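Local coordinates for diaminopimelate decarboxylase (Methanocaldococcus jannaschii, PDB 1TWI), which decarboxylates meso-diaminopimelate to L-lysine with the help of pyridoxal 5'-phosphate, the last step of lysine biosynthesis, at residues 223-228 with 272-277. Sequence-based numbering, arbitrary orientation.
Sequences EETRKV and INTMLK
Thr225 and Thr274 meet methyl to methyl between two neighbouring outer helices of the pyridoxal-binding alpha/beta (TIM) barrel, an example of helix packing in which two threonine methyls fill the space between the helices. The segments 223-228 and 272-276 of helices 219-237 and 264-276, separated in sequence by the barrel strand 244-246, run nearly parallel, their axes 9.2 Å apart at closest and 19° in angle.

The apolar contacts carry the interface. In both threonines CG2 stands anti to the backbone N (OG1 at chi1 -58° in Thr225 and -68° in Thr274), which presents the methyl groups to each other, Thr225 CG2 lying 3.6 Å from Thr274 CG2. The same Thr225 methyl also reaches CG of Met275 at 3.6 Å, the two side chains crossing at about a right angle. Met275 also packs on Val245 of strand 244-246 and on Trp54 of helix 37-58. Nearer the surface, Arg226 lays its CG 3.7 Å from Thr274 CG2, again nearly perpendicular.

The buried hydroxyls are satisfied within their own helices: Thr225 OG1 hydrogen-bonds to the carbonyl O of Phe221, and Thr274 OG1 to that of Ala270. No hydrogen bond joins the two segments.

Charges appear at the exposed edge and on the far side. Lys227 NZ forms a salt bridge of 2.6 Å with Glu223 OE2, approaching on the syn side; Lys227 NZ also bonds to the carbonyl O of Asn162, and Glu223 OE2 accepts from the backbone N of Asn164. Across the interface two like charges, which would be expected to repel, come near each other: Arg226 NH2 and Lys277 NZ are 4.4 Å apart.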
# COMPACT_ATOMS: atom_id res chain seq x y z
N GLU A 223 -15.67 26.98 7.89
CA GLU A 223 -16.18 27.29 6.55
C GLU A 223 -17.08 26.14 6.03
O GLU A 223 -18.10 26.39 5.40
CB GLU A 223 -15.00 27.55 5.59
CG GLU A 223 -15.42 27.84 4.13
CD GLU A 223 -16.12 29.19 3.96
OE1 GLU A 223 -16.14 30.03 4.92
OE2 GLU A 223 -16.65 29.41 2.85
N GLU A 224 -16.66 24.90 6.25
CA GLU A 224 -17.51 23.76 5.88
C GLU A 224 -18.85 23.89 6.61
O GLU A 224 -19.93 23.74 6.01
CB GLU A 224 -16.85 22.42 6.34
CG GLU A 224 -17.83 21.19 6.26
CD GLU A 224 -17.35 19.94 7.02
OE1 GLU A 224 -16.37 20.04 7.84
OE2 GLU A 224 -17.96 18.86 6.84
N THR A 225 -18.81 24.19 7.90
CA THR A 225 -20.08 24.23 8.64
C THR A 225 -21.01 25.34 8.14
O THR A 225 -22.23 25.12 7.96
CB THR A 225 -19.83 24.39 10.17
OG1 THR A 225 -19.00 23.31 10.63
CG2 THR A 225 -21.10 24.31 10.92
N ARG A 226 -20.42 26.51 7.87
CA ARG A 226 -21.22 27.60 7.36
C ARG A 226 -21.86 27.21 6.01
O ARG A 226 -23.03 27.43 5.79
CB ARG A 226 -20.36 28.82 7.11
CG ARG A 226 -19.72 29.47 8.38
CD ARG A 226 -18.92 30.71 7.98
NE ARG A 226 -18.40 31.45 9.13
CZ ARG A 226 -17.63 32.54 9.04
NH1 ARG A 226 -17.29 33.01 7.82
NH2 ARG A 226 -17.27 33.20 10.16
N LYS A 227 -21.07 26.65 5.10
CA LYS A 227 -21.62 26.38 3.77
C LYS A 227 -22.60 25.21 3.70
O LYS A 227 -23.53 25.20 2.85
CB LYS A 227 -20.47 26.27 2.78
CG LYS A 227 -19.61 27.58 2.77
CD LYS A 227 -20.47 28.70 2.21
CE LYS A 227 -19.90 30.12 2.55
NZ LYS A 227 -18.78 30.46 1.71
N VAL A 228 -22.42 24.25 4.61
CA VAL A 228 -23.35 23.13 4.70
C VAL A 228 -24.66 23.69 5.28
O VAL A 228 -25.75 23.43 4.75
CB VAL A 228 -22.81 21.99 5.62
CG1 VAL A 228 -23.95 20.97 5.91
CG2 VAL A 228 -21.63 21.28 4.90
N ILE A 272 -20.46 24.07 16.80
CA ILE A 272 -21.70 24.35 17.49
C ILE A 272 -22.11 25.82 17.42
O ILE A 272 -23.28 26.13 17.11
CB ILE A 272 -21.61 23.82 18.97
CG1 ILE A 272 -21.52 22.30 18.96
CG2 ILE A 272 -22.84 24.27 19.80
CD1 ILE A 272 -21.22 21.73 20.38
N ASN A 273 -21.18 26.72 17.67
CA ASN A 273 -21.51 28.15 17.59
C ASN A 273 -21.87 28.51 16.13
O ASN A 273 -22.68 29.39 15.89
CB ASN A 273 -20.36 29.03 18.14
CG ASN A 273 -20.20 28.85 19.70
OD1 ASN A 273 -21.21 28.90 20.44
ND2 ASN A 273 -18.96 28.62 20.17
N THR A 274 -21.32 27.81 15.15
CA THR A 274 -21.68 28.15 13.79
C THR A 274 -23.08 27.65 13.50
O THR A 274 -23.92 28.42 13.01
CB THR A 274 -20.71 27.59 12.74
OG1 THR A 274 -19.46 28.24 12.86
CG2 THR A 274 -21.25 27.87 11.31
N MET A 275 -23.37 26.37 13.79
CA MET A 275 -24.71 25.84 13.51
C MET A 275 -25.83 26.59 14.25
O MET A 275 -26.93 26.75 13.70
CB MET A 275 -24.81 24.34 13.86
CG MET A 275 -23.91 23.45 12.96
SD MET A 275 -23.94 21.76 13.49
CE MET A 275 -25.55 21.35 12.77
N LEU A 276 -25.59 27.02 15.50
CA LEU A 276 -26.65 27.72 16.23
C LEU A 276 -27.03 29.10 15.65
O LEU A 276 -28.07 29.62 15.98
CB LEU A 276 -26.29 27.88 17.71
CG LEU A 276 -26.27 26.56 18.48
CD1 LEU A 276 -25.79 26.84 19.90
CD2 LEU A 276 -27.66 25.95 18.53
N LYS A 277 -26.21 29.67 14.77
CA LYS A 277 -26.53 30.92 14.09
C LYS A 277 -27.75 30.73 13.21
O LYS A 277 -28.41 31.71 12.82
CB LYS A 277 -25.39 31.35 13.16
CG LYS A 277 -24.15 31.84 13.92
CD LYS A 277 -22.93 31.98 13.04
CE LYS A 277 -21.82 32.60 13.87
NZ LYS A 277 -20.69 33.07 12.99